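Local coordinates for predicted protein (Phaeodactylum tricornutum CCAP 1055/1, PDB 5Z5M) that probably converts 5-hydroxyisourate to (S)-allantoin in urate degradation, joining an OHCU decarboxylase domain and a transthyretin-like HIU hydrolase domain in one chain, at residues V5-K8 and D9-K13; A16-A19 and S20-G24; Q102-D106 and A107-R111; R132-T135 and K136-L140; G224-G228 and G229-K233. All coordinates share one frame; numbering follows the deposited sequence.

In the fold
From the N terminus, contact 1 (5-13) covers helix 7-11 with its N-cap and contact 2 (16-24) runs along helix 15-22; the two touch, with Val5 and Leu10 packed on Phe21 and Ile18 against the backbone of Leu10 and Lys13. Contact 3 (102-111) starts helix 106-123 and contact 4 (132-140) starts helix 136-146. These also meet, through the salt bridge from Lys136 to Glu108 and through Leu104 on Leu140. Contact 5 (224-233) is a turn in the transthyretin-like part, with its centre about 34 Å from that of contact 4. Each contact closes a short local turn; all five follow in series, and none nests within or crosses another.

Contact 1 of 5, residues V5-K8 and D9-K13; sequences VTVK and DLLSK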
loop_
_atom_site.group_PDB
_atom_site.type_symbol
_atom_site.label_atom_id
_atom_site.label_comp_id
_atom_site.label_asym_id
_atom_site.label_seq_id
_atom_site.Cartn_x
_atom_site.Cartn_y
_atom_site.Cartn_z
ATOM N N VAL A 5 -10.860 30.946 -27.425
ATOM C CA VAL A 5 -9.614 30.760 -28.161
ATOM C C VAL A 5 -8.891 29.478 -27.740
ATOM O O VAL A 5 -8.596 29.273 -26.560
ATOM C CB VAL A 5 -8.671 31.975 -27.982
ATOM C CG1 VAL A 5 -8.526 32.341 -26.512
ATOM C CG2 VAL A 5 -7.312 31.705 -28.610
ATOM N N THR A 6 -8.626 28.609 -28.708
ATOM C CA THR A 6 -7.864 27.393 -28.450
ATOM C C THR A 6 -6.380 27.709 -28.513
ATOM O O THR A 6 -5.997 28.812 -28.904
ATOM C CB THR A 6 -8.195 26.278 -29.462
ATOM O OG1 THR A 6 -7.939 26.745 -30.794
ATOM C CG2 THR A 6 -9.655 25.859 -29.345
ATOM N N VAL A 7 -5.543 26.754 -28.123
ATOM C CA VAL A 7 -4.102 26.944 -28.226
ATOM C C VAL A 7 -3.700 27.057 -29.696
ATOM O O VAL A 7 -2.901 27.918 -30.064
ATOM C CB VAL A 7 -3.319 25.800 -27.559
ATOM C CG1 VAL A 7 -1.818 25.994 -27.765
ATOM C CG2 VAL A 7 -3.642 25.734 -26.077
ATOM N N LYS A 8 -4.268 26.182 -30.523
ATOM C CA LYS A 8 -4.053 26.208 -31.967
ATOM C C LYS A 8 -4.374 27.579 -32.546
ATOM O O LYS A 8 -3.589 28.154 -33.299
ATOM C CB LYS A 8 -4.919 25.154 -32.655
ATOM C CG LYS A 8 -4.165 23.946 -33.151
ATOM C CD LYS A 8 -4.745 23.436 -34.463
ATOM C CE LYS A 8 -4.518 24.438 -35.582
ATOM N NZ LYS A 8 -4.454 23.782 -36.920
ATOM N N ASP A 9 -5.543 28.088 -32.181
ATOM C CA ASP A 9 -6.011 29.394 -32.622
ATOM C C ASP A 9 -5.064 30.503 -32.153
ATOM O O ASP A 9 -4.608 31.323 -32.953
ATOM C CB ASP A 9 -7.437 29.627 -32.099
ATOM C CG ASP A 9 -7.925 31.047 -32.313
ATOM O OD1 ASP A 9 -7.467 31.710 -33.269
ATOM O OD2 ASP A 9 -8.781 31.498 -31.522
ATOM N N LEU A 10 -4.767 30.514 -30.856
ATOM C CA LEU A 10 -3.883 31.526 -30.269
ATOM C C LEU A 10 -2.535 31.618 -30.981
ATOM O O LEU A 10 -2.140 32.685 -31.461
ATOM C CB LEU A 10 -3.652 31.230 -28.783
ATOM C CG LEU A 10 -2.647 32.128 -28.049
ATOM C CD1 LEU A 10 -3.056 33.595 -28.102
ATOM C CD2 LEU A 10 -2.476 31.668 -26.605
ATOM N N LEU A 11 -1.835 30.492 -31.054
ATOM C CA LEU A 11 -0.462 30.487 -31.540
ATOM C C LEU A 11 -0.358 30.660 -33.059
ATOM O O LEU A 11 0.744 30.736 -33.606
ATOM C CB LEU A 11 0.239 29.198 -31.105
ATOM C CG LEU A 11 0.324 29.012 -29.588
ATOM C CD1 LEU A 11 1.064 27.730 -29.239
ATOM C CD2 LEU A 11 0.992 30.217 -28.926
ATOM N N SER A 12 -1.499 30.743 -33.738
ATOM C CA SER A 12 -1.502 31.008 -35.175
ATOM C C SER A 12 -1.674 32.503 -35.448
ATOM O O SER A 12 -1.676 32.942 -36.598
ATOM C CB SER A 12 -2.604 30.210 -35.875
ATOM O OG SER A 12 -3.857 30.855 -35.744
ATOM N N LYS A 13 -1.804 33.281 -34.378
ATOM C CA LYS A 13 -1.992 34.724 -34.483
ATOM C C LYS A 13 -0.647 35.455 -34.497
ATOM O O LYS A 13 0.359 34.900 -34.056
ATOM C CB LYS A 13 -2.863 35.221 -33.325
ATOM C CG LYS A 13 -4.323 34.817 -33.436
ATOM C CD LYS A 13 -5.109 35.257 -32.214
ATOM C CE LYS A 13 -6.496 34.637 -32.190
ATOM N NZ LYS A 13 -7.472 35.514 -31.480
#
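Val5 and Asp9 set their side chains at about a right angle, with methyl CG2 of Val5 lying 3.3 Å from carboxylate oxygen OD2 of Asp9. The same methyl reaches on to Leu10, where it packs on CB at 3.7 Å. Thr6 also crosses Asp9 at roughly a right angle, but here the contact is polar. With chi1 at 58°, OG1 of Thr6 sits between its own backbone N and carbonyl carbon, a position from which it can turn to the first turn of the helix and accept from Asp9 N at 3.1 Å, N-H...O angle 157°. This is the N-cap of helix 7-11, Thr6 standing just before it and supplying an acceptor to an amide of the first turn. Backbone bonds continue the winding, from Leu10 N to Thr6 O and from Leu11 N to Val7 O, the latter nearly straight at 173°. Val7 and Leu11, one turn apart, lie side by side and point the same way, CG1 of Val7 touching CD1 of Leu11 at 3.7 Å. Val7 packs also on Ile174, and Leu11 on Ile18 of helix 15-22. After Leu11 the hydroxyl OG of Ser12 folds back and donates to Asp9 O at 2.9 Å; Ser12 N reaches that oxygen from the same face of its carbonyl plane at 3.3 Å, giving it two donors.

Contact 2 of 5, residues A16-A19 and S20-G24; sequences AEIA and SFLGG
Ala16 meets Ser20 through its carbonyl oxygen, which accepts from Ser20 N at 3.1 Å; CB of Ser20 also rests on Ala16 O, at 3.4 Å. At Glu17 the pattern repeats, with Phe21 N donating to Glu17 O at 3.1 Å and CB of Phe21 lying 3.4 Å from that same Glu17 O. The CB of Glu17 points away from 20-24, and its carboxylate has a weak, long ion pair with Lys13. Ile18 brings the apolar side-chain contact. With chi1 of -62° putting CG1 near the backbone N, the CG2 branch faces the next turn and meets CD1 of Leu22 at 3.8 Å; the two side chains run side by side in the same direction, as residues four apart on an alpha helix do. Leu22 N donates to Ile18 O at 3.0 Å. At Ala19 the backbone is engaged again: Leu22 N also makes a second, weak bond, to Ala19 O at 3.4 Å, with an N-H...O angle of 124°. Gly23 N comes within 2.9 Å of Ala19 O, yet its angle is too poor for a hydrogen bond. Helix 15-22 packs on two others: Ile18, Phe21 and Leu22 touch helix 7-11, and Ile18, Ala19 and Leu22 touch helix 30-38, with Lys173 making a cation-pi contact to the Phe21 ring.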
loop_
_atom_site.group_PDB
_atom_site.type_symbol
_atom_site.label_atom_id
_atom_site.label_comp_id
_atom_site.label_asym_id
_atom_site.label_seq_id
_atom_site.Cartn_x
_atom_site.Cartn_y
_atom_site.Cartn_z
ATOM N N ALA A 16 2.609 39.772 -31.771
ATOM C CA ALA A 16 2.226 40.863 -30.879
ATOM C C ALA A 16 0.899 40.564 -30.196
ATOM O O ALA A 16 0.671 40.961 -29.050
ATOM C CB ALA A 16 2.147 42.168 -31.636
ATOM N N GLU A 17 0.028 39.857 -30.907
ATOM C CA GLU A 17 -1.283 39.508 -30.379
ATOM C C GLU A 17 -1.169 38.385 -29.342
ATOM O O GLU A 17 -1.937 38.328 -28.375
ATOM C CB GLU A 17 -2.217 39.099 -31.519
ATOM C CG GLU A 17 -3.668 38.922 -31.114
ATOM C CD GLU A 17 -4.589 38.798 -32.315
ATOM O OE1 GLU A 17 -4.097 38.925 -33.458
ATOM O OE2 GLU A 17 -5.802 38.571 -32.115
ATOM N N ILE A 18 -0.205 37.496 -29.550
ATOM C CA ILE A 18 0.045 36.414 -28.604
ATOM C C ILE A 18 0.614 36.981 -27.311
ATOM O O ILE A 18 0.164 36.635 -26.220
ATOM C CB ILE A 18 1.013 35.363 -29.183
ATOM C CG1 ILE A 18 0.409 34.717 -30.432
ATOM C CG2 ILE A 18 1.341 34.287 -28.142
ATOM C CD1 ILE A 18 1.326 33.731 -31.104
ATOM N N ALA A 19 1.589 37.874 -27.442
ATOM C CA ALA A 19 2.232 38.466 -26.278
ATOM C C ALA A 19 1.224 39.254 -25.448
ATOM O O ALA A 19 1.245 39.208 -24.218
ATOM C CB ALA A 19 3.388 39.357 -26.704
ATOM N N SER A 20 0.331 39.963 -26.127
ATOM C CA SER A 20 -0.711 40.718 -25.446
ATOM C C SER A 20 -1.655 39.777 -24.694
ATOM O O SER A 20 -2.080 40.061 -23.572
ATOM C CB SER A 20 -1.489 41.571 -26.446
ATOM O OG SER A 20 -2.595 42.198 -25.828
ATOM N N PHE A 21 -1.968 38.648 -25.318
ATOM C CA PHE A 21 -2.875 37.676 -24.723
ATOM C C PHE A 21 -2.278 37.072 -23.452
ATOM O O PHE A 21 -2.978 36.885 -22.458
ATOM C CB PHE A 21 -3.206 36.575 -25.735
ATOM C CG PHE A 21 -4.263 35.616 -25.272
ATOM C CD1 PHE A 21 -5.605 35.910 -25.441
ATOM C CD2 PHE A 21 -3.914 34.411 -24.687
ATOM C CE1 PHE A 21 -6.581 35.025 -25.020
ATOM C CE2 PHE A 21 -4.882 33.521 -24.268
ATOM C CZ PHE A 21 -6.217 33.830 -24.430
ATOM N N LEU A 22 -0.976 36.800 -23.479
ATOM C CA LEU A 22 -0.319 36.069 -22.395
ATOM C C LEU A 22 0.503 36.952 -21.460
ATOM O O LEU A 22 1.201 36.447 -20.583
ATOM C CB LEU A 22 0.589 34.985 -22.977
ATOM C CG LEU A 22 -0.082 33.922 -23.846
ATOM C CD1 LEU A 22 0.974 33.073 -24.547
ATOM C CD2 LEU A 22 -0.999 33.053 -23.004
ATOM N N GLY A 23 0.422 38.264 -21.640
ATOM C CA GLY A 23 1.279 39.181 -20.901
ATOM C C GLY A 23 1.041 39.262 -19.398
ATOM O O GLY A 23 1.895 39.761 -18.657
ATOM N N GLY A 24 -0.114 38.779 -18.950
ATOM C CA GLY A 24 -0.493 38.866 -17.548
ATOM C C GLY A 24 -0.533 37.525 -16.834
ATOM O O GLY A 24 -0.893 37.451 -15.657
#

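Contact 3 of 5, residues Q102-D106 and A107-R111; sequences QSLTD and AELER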
loop_
_atom_site.group_PDB
_atom_site.type_symbol
_atom_site.label_atom_id
_atom_site.label_comp_id
_atom_site.label_asym_id
_atom_site.label_seq_id
_atom_site.Cartn_x
_atom_site.Cartn_y
_atom_site.Cartn_z
ATOM N N GLN A 102 -13.080 37.084 4.607
ATOM C CA GLN A 102 -14.113 36.071 4.432
ATOM C C GLN A 102 -14.755 35.684 5.768
ATOM O O GLN A 102 -15.240 36.546 6.500
ATOM C CB GLN A 102 -13.534 34.838 3.735
ATOM C CG GLN A 102 -12.035 34.668 3.923
ATOM C CD GLN A 102 -11.492 33.459 3.192
ATOM O OE1 GLN A 102 -12.251 32.624 2.698
ATOM N NE2 GLN A 102 -10.170 33.360 3.113
ATOM N N SER A 103 -14.751 34.392 6.088
ATOM C CA SER A 103 -15.461 33.891 7.263
ATOM C C SER A 103 -14.590 33.846 8.519
ATOM O O SER A 103 -14.922 33.155 9.481
ATOM C CB SER A 103 -16.024 32.493 6.983
ATOM O OG SER A 103 -14.986 31.557 6.744
ATOM N N LEU A 104 -13.483 34.582 8.509
ATOM C CA LEU A 104 -12.579 34.612 9.654
ATOM C C LEU A 104 -13.212 35.306 10.855
ATOM O O LEU A 104 -13.869 36.332 10.711
ATOM C CB LEU A 104 -11.270 35.316 9.287
ATOM C CG LEU A 104 -10.278 34.568 8.396
ATOM C CD1 LEU A 104 -9.045 35.423 8.139
ATOM C CD2 LEU A 104 -9.891 33.242 9.023
ATOM N N THR A 105 -13.019 34.738 12.039
ATOM C CA THR A 105 -13.431 35.404 13.270
ATOM C C THR A 105 -12.473 36.558 13.566
ATOM O O THR A 105 -11.472 36.731 12.875
ATOM C CB THR A 105 -13.456 34.436 14.466
ATOM O OG1 THR A 105 -12.140 33.914 14.684
ATOM C CG2 THR A 105 -14.424 33.284 14.211
ATOM N N ASP A 106 -12.773 37.350 14.588
ATOM C CA ASP A 106 -11.885 38.448 14.945
ATOM C C ASP A 106 -10.528 37.934 15.412
ATOM O O ASP A 106 -9.494 38.496 15.056
ATOM C CB ASP A 106 -12.517 39.330 16.019
ATOM C CG ASP A 106 -13.141 40.584 15.439
ATOM O OD1 ASP A 106 -13.682 40.511 14.316
ATOM O OD2 ASP A 106 -13.077 41.643 16.099
ATOM N N ALA A 107 -10.534 36.861 16.199
ATOM C CA ALA A 107 -9.285 36.244 16.637
ATOM C C ALA A 107 -8.490 35.692 15.448
ATOM O O ALA A 107 -7.276 35.890 15.352
ATOM C CB ALA A 107 -9.562 35.146 17.638
ATOM N N GLU A 108 -9.183 35.005 14.545
ATOM C CA GLU A 108 -8.548 34.431 13.359
ATOM C C GLU A 108 -7.997 35.517 12.444
ATOM O O GLU A 108 -6.942 35.356 11.831
ATOM C CB GLU A 108 -9.541 33.549 12.590
ATOM C CG GLU A 108 -9.783 32.186 13.218
ATOM C CD GLU A 108 -10.933 31.426 12.568
ATOM O OE1 GLU A 108 -11.821 32.068 11.964
ATOM O OE2 GLU A 108 -10.944 30.178 12.658
ATOM N N LEU A 109 -8.714 36.628 12.351
ATOM C CA LEU A 109 -8.288 37.717 11.481
ATOM C C LEU A 109 -7.004 38.350 12.012
ATOM O O LEU A 109 -6.108 38.704 11.242
ATOM C CB LEU A 109 -9.394 38.764 11.352
ATOM C CG LEU A 109 -9.217 39.802 10.246
ATOM C CD1 LEU A 109 -9.093 39.121 8.890
ATOM C CD2 LEU A 109 -10.371 40.791 10.250
ATOM N N GLU A 110 -6.915 38.488 13.333
ATOM C CA GLU A 110 -5.705 39.029 13.948
ATOM C C GLU A 110 -4.530 38.075 13.773
ATOM O O GLU A 110 -3.403 38.507 13.506
ATOM C CB GLU A 110 -5.933 39.319 15.435
ATOM C CG GLU A 110 -6.786 40.547 15.686
ATOM C CD GLU A 110 -6.206 41.801 15.046
ATOM O OE1 GLU A 110 -5.068 42.189 15.399
ATOM O OE2 GLU A 110 -6.890 42.397 14.188
ATOM N N ARG A 111 -4.792 36.781 13.931
ATOM C CA ARG A 111 -3.753 35.777 13.734
ATOM C C ARG A 111 -3.282 35.775 12.284
ATOM O O ARG A 111 -2.100 35.585 12.013
ATOM C CB ARG A 111 -4.238 34.379 14.123
ATOM C CG ARG A 111 -3.145 33.326 13.974
ATOM C CD ARG A 111 -3.597 31.923 14.351
ATOM N NE ARG A 111 -2.537 30.957 14.063
ATOM C CZ ARG A 111 -2.713 29.821 13.397
ATOM N NH1 ARG A 111 -1.683 29.015 13.180
ATOM N NH2 ARG A 111 -3.918 29.488 12.952
#
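Thr105 and Glu108 grip each other in both directions, the reciprocal pattern of a capping box. Glu108 OE1 accepts from Thr105 N at 2.9 Å along an almost straight N-H...O line of 173°, while Thr105 OG1 accepts from Glu108 N at 3.2 Å. The carboxylate oxygen is approached on its anti side, with the donor 17° out of the carboxylate plane. A further, weak bond runs from Thr105 OG1 to the same OE1 at 3.3 Å. In Glu108 a chi1 of -77° sets CG beside the backbone N, and the extended chain beyond it carries OE1 to Thr105 N. Thr105 is thus the N-cap of helix 106-123, and its carbonyl accepts from Leu109 N at 2.8 Å. One residue on, Glu110 N donates to Asp106 O at 3.1 Å. Leu104, just before the cap, adds an apolar flank: CD2 lies on CB of Glu108 at 3.6 Å, and CD1 touches CD1 of Leu109 at 3.8 Å, the two leucines crossing at about a right angle. Lys136 makes a salt bridge to Glu108 OE1, which probably helps fix the carboxylate at the cap. Helix 136-146 lies alongside this helix start, its Leu140 packing on Leu104, Glu108 and Arg111, and Lys136 touching Leu104 from the same helix.

Contact 4 of 5, residues R132-T135 and K136-L140; sequences RNAT and KHTVL
Thr135 and Thr138 are joined by a hydrogen bond between their hydroxyls, OG1 to OG1 at 3.1 Å, in which either could be the donor. Their side chains cross at about a right angle. Thr135 holds its hydroxyl between its backbone N and carbonyl carbon, at chi1 67°, whereas OG1 of Thr138 lies beside its own backbone N, at chi1 -57°; with these two torsions the hydroxyls face one another over the first turn. A second hydrogen bond between the segments is made by the backbone: Val139 N donates to Thr135 O at 3.3 Å, with an N-H...O angle of 167°.

Apolar and van der Waals contacts are looser. CB of Ala134 approaches CG2 of Val139 at 4.2 Å, and that methyl also leans on Thr135 O at 3.5 Å. CB of His137 lies 3.6 Å from Thr135 OG1, which sits at the edge of the imidazole, near its plane. Over one face of the same ring stands CG of Lys136, 4.2 Å above the plane and over its centre.

Outside the two segments, the extended chain of Lys136 carries NZ to a hydrogen bond with Ser103 O. Glu251 of the second subunit packs on Thr135, His137 and Thr138, placing this helix start at a subunit interface. Thr135 occupies the N-cap position of helix 136-146, in the OHCU decarboxylase part of the chain, its hydroxyl joined to that of Thr138.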
loop_
_atom_site.group_PDB
_atom_site.type_symbol
_atom_site.label_atom_id
_atom_site.label_comp_id
_atom_site.label_asym_id
_atom_site.label_seq_id
_atom_site.Cartn_x
_atom_site.Cartn_y
_atom_site.Cartn_z
ATOM N N ARG A 132 -7.378 26.219 -5.197
ATOM C CA ARG A 132 -8.708 26.388 -5.768
ATOM C C ARG A 132 -9.773 26.378 -4.679
ATOM O O ARG A 132 -9.954 25.372 -3.993
ATOM C CB ARG A 132 -8.987 25.290 -6.793
ATOM C CG ARG A 132 -8.135 25.415 -8.035
ATOM C CD ARG A 132 -8.518 24.392 -9.077
ATOM N NE ARG A 132 -7.806 24.626 -10.328
ATOM C CZ ARG A 132 -8.264 25.387 -11.316
ATOM N NH1 ARG A 132 -9.438 25.993 -11.199
ATOM N NH2 ARG A 132 -7.549 25.541 -12.421
ATOM N N ASN A 133 -10.470 27.504 -4.538
ATOM C CA ASN A 133 -11.513 27.675 -3.526
ATOM C C ASN A 133 -11.027 27.288 -2.134
ATOM O O ASN A 133 -11.556 26.368 -1.508
ATOM C CB ASN A 133 -12.758 26.862 -3.890
ATOM N N ALA A 134 -10.010 28.001 -1.663
ATOM C CA ALA A 134 -9.394 27.704 -0.378
ATOM C C ALA A 134 -10.305 28.082 0.782
ATOM O O ALA A 134 -10.925 29.144 0.781
ATOM C CB ALA A 134 -8.061 28.427 -0.257
ATOM N N THR A 135 -10.388 27.200 1.771
ATOM C CA THR A 135 -11.066 27.525 3.014
ATOM C C THR A 135 -10.127 28.361 3.866
ATOM O O THR A 135 -8.926 28.418 3.596
ATOM C CB THR A 135 -11.480 26.268 3.791
ATOM O OG1 THR A 135 -10.306 25.583 4.240
ATOM C CG2 THR A 135 -12.297 25.339 2.906
ATOM N N LYS A 136 -10.671 29.008 4.890
ATOM C CA LYS A 136 -9.845 29.757 5.824
ATOM C C LYS A 136 -8.904 28.807 6.553
ATOM O O LYS A 136 -7.791 29.181 6.916
ATOM C CB LYS A 136 -10.714 30.524 6.825
ATOM C CG LYS A 136 -11.592 29.632 7.685
ATOM C CD LYS A 136 -12.396 30.426 8.701
ATOM C CE LYS A 136 -13.272 29.497 9.532
ATOM N NZ LYS A 136 -13.993 30.221 10.613
ATOM N N HIS A 137 -9.357 27.575 6.766
ATOM C CA HIS A 137 -8.532 26.581 7.441
ATOM C C HIS A 137 -7.254 26.329 6.650
ATOM O O HIS A 137 -6.168 26.307 7.219
ATOM C CB HIS A 137 -9.303 25.280 7.643
ATOM C CG HIS A 137 -10.556 25.445 8.445
ATOM N ND1 HIS A 137 -10.543 25.644 9.809
ATOM C CD2 HIS A 137 -11.859 25.429 8.078
ATOM C CE1 HIS A 137 -11.786 25.751 10.247
ATOM N NE2 HIS A 137 -12.602 25.623 9.217
ATOM N N THR A 138 -7.392 26.167 5.336
ATOM C CA THR A 138 -6.248 25.969 4.444
ATOM C C THR A 138 -5.252 27.130 4.516
ATOM O O THR A 138 -4.049 26.924 4.684
ATOM C CB THR A 138 -6.704 25.801 2.979
ATOM O OG1 THR A 138 -7.613 24.697 2.884
ATOM C CG2 THR A 138 -5.510 25.554 2.068
ATOM N N VAL A 139 -5.761 28.350 4.394
ATOM C CA VAL A 139 -4.912 29.536 4.426
ATOM C C VAL A 139 -4.161 29.680 5.752
ATOM O O VAL A 139 -2.951 29.903 5.767
ATOM C CB VAL A 139 -5.736 30.805 4.166
ATOM C CG1 VAL A 139 -4.862 32.032 4.290
ATOM C CG2 VAL A 139 -6.374 30.735 2.783
ATOM N N LEU A 140 -4.877 29.540 6.865
ATOM C CA LEU A 140 -4.254 29.680 8.177
ATOM C C LEU A 140 -3.251 28.562 8.447
ATOM O O LEU A 140 -2.182 28.805 9.015
ATOM C CB LEU A 140 -5.319 29.715 9.276
ATOM C CG LEU A 140 -6.089 31.032 9.367
ATOM C CD1 LEU A 140 -7.332 30.865 10.231
ATOM C CD2 LEU A 140 -5.183 32.119 9.934
#

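Contact 5 of 5, residues G224-G228 and G229-K233; sequences GRLEG and GPALK
Leu226 opens a type II beta turn that ends at Gly229, closed by Gly229 N donating to Leu226 O at 3.2 Å. The CB of the buried Leu226 points toward 229-233. This CB lies 3.3 Å from Gly229 O, the carbonyl of the last turn residue. CG, beside the backbone N at chi1 -63°, directs the branch along the chain that follows, and its methyl CD1 ends against CB of Ala231 at 3.7 Å. Leu226 and Ala231 both pack on Phe218 and Trp245, so the turn is tucked against strands 213-219 and 241-248 of the transthyretin-like domain. Both glycines adopt positive phi, 95° at Gly228 and 88° at Gly229, with Gly228 at the third position, where type II turns commonly have glycine. Two waters bridge carbonyl groups across the segments. One donates to Glu227 O and to Gly229 O, and the other spans Gly228 O and Pro230 O, with each of these four water-to-oxygen distances being 2.8 Å.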
loop_
_atom_site.group_PDB
_atom_site.type_symbol
_atom_site.label_atom_id
_atom_site.label_comp_id
_atom_site.label_asym_id
_atom_site.label_seq_id
_atom_site.Cartn_x
_atom_site.Cartn_y
_atom_site.Cartn_z
ATOM N N GLY A 224 -10.383 -6.457 -15.164
ATOM C CA GLY A 224 -10.472 -5.573 -14.011
ATOM C C GLY A 224 -10.499 -4.111 -14.414
ATOM O O GLY A 224 -10.380 -3.216 -13.576
ATOM N N ARG A 225 -10.658 -3.874 -15.713
ATOM C CA ARG A 225 -10.691 -2.526 -16.247
ATOM C C ARG A 225 -12.118 -2.156 -16.584
ATOM O O ARG A 225 -12.996 -3.009 -16.557
ATOM C CB ARG A 225 -9.766 -2.429 -17.465
ATOM C CG ARG A 225 -8.328 -2.772 -17.078
ATOM C CD ARG A 225 -7.313 -2.586 -18.187
ATOM N NE ARG A 225 -5.977 -2.430 -17.612
ATOM C CZ ARG A 225 -5.041 -3.375 -17.598
ATOM N NH1 ARG A 225 -5.274 -4.555 -18.151
ATOM N NH2 ARG A 225 -3.862 -3.133 -17.040
ATOM N N LEU A 226 -12.372 -0.884 -16.866
ATOM C CA LEU A 226 -13.743 -0.468 -17.137
ATOM C C LEU A 226 -14.228 -1.010 -18.472
ATOM O O LEU A 226 -13.562 -0.862 -19.491
ATOM C CB LEU A 226 -13.869 1.055 -17.125
ATOM C CG LEU A 226 -13.557 1.762 -15.803
ATOM C CD1 LEU A 226 -13.787 3.250 -15.943
ATOM C CD2 LEU A 226 -14.400 1.189 -14.669
ATOM N N GLU A 227 -15.390 -1.647 -18.458
ATOM C CA GLU A 227 -16.022 -2.071 -19.697
ATOM C C GLU A 227 -16.363 -0.837 -20.534
ATOM O O GLU A 227 -17.026 0.082 -20.053
ATOM C CB GLU A 227 -17.272 -2.888 -19.395
ATOM C CG GLU A 227 -17.547 -3.997 -20.379
ATOM C CD GLU A 227 -18.806 -4.753 -20.028
ATOM O OE1 GLU A 227 -19.887 -4.127 -19.963
ATOM O OE2 GLU A 227 -18.708 -5.973 -19.775
ATOM N N GLY A 228 -15.892 -0.805 -21.775
ATOM C CA GLY A 228 -16.152 0.331 -22.641
ATOM C C GLY A 228 -15.043 1.365 -22.654
ATOM O O GLY A 228 -15.169 2.407 -23.297
ATOM N N GLY A 229 -13.956 1.087 -21.940
ATOM C CA GLY A 229 -12.803 1.969 -21.951
ATOM C C GLY A 229 -12.851 3.073 -20.912
ATOM O O GLY A 229 -13.489 2.922 -19.875
ATOM N N PRO A 230 -12.178 4.197 -21.195
ATOM C CA PRO A 230 -12.034 5.316 -20.252
ATOM C C PRO A 230 -13.371 5.854 -19.767
ATOM O O PRO A 230 -14.334 5.897 -20.531
ATOM C CB PRO A 230 -11.292 6.376 -21.073
ATOM C CG PRO A 230 -10.559 5.593 -22.116
ATOM C CD PRO A 230 -11.461 4.445 -22.459
ATOM N N ALA A 231 -13.421 6.247 -18.499
ATOM C CA ALA A 231 -14.630 6.798 -17.902
ATOM C C ALA A 231 -14.947 8.174 -18.470
ATOM O O ALA A 231 -16.108 8.531 -18.664
ATOM C CB ALA A 231 -14.479 6.871 -16.379
ATOM N N LEU A 232 -13.899 8.953 -18.711
ATOM C CA LEU A 232 -14.033 10.287 -19.272
ATOM C C LEU A 232 -12.980 10.459 -20.356
ATOM O O LEU A 232 -11.866 9.961 -20.211
ATOM C CB LEU A 232 -13.866 11.352 -18.188
ATOM C CG LEU A 232 -14.908 11.332 -17.067
ATOM C CD1 LEU A 232 -14.559 12.353 -15.998
ATOM C CD2 LEU A 232 -16.302 11.584 -17.625
ATOM N N LYS A 233 -13.329 11.158 -21.432
ATOM C CA LYS A 233 -12.408 11.340 -22.554
ATOM C C LYS A 233 -12.578 12.702 -23.234
ATOM O O LYS A 233 -13.672 13.054 -23.679
ATOM C CB LYS A 233 -12.606 10.216 -23.582
ATOM C CG LYS A 233 -11.645 10.264 -24.760
ATOM C CD LYS A 233 -11.772 9.026 -25.641
ATOM C CE LYS A 233 -10.837 9.102 -26.843
ATOM N NZ LYS A 233 -10.842 7.839 -27.641
HETATM O O HOH W 1 -16.323 2.796 -19.844
HETATM O O HOH W 2 -14.931 5.187 -23.211
#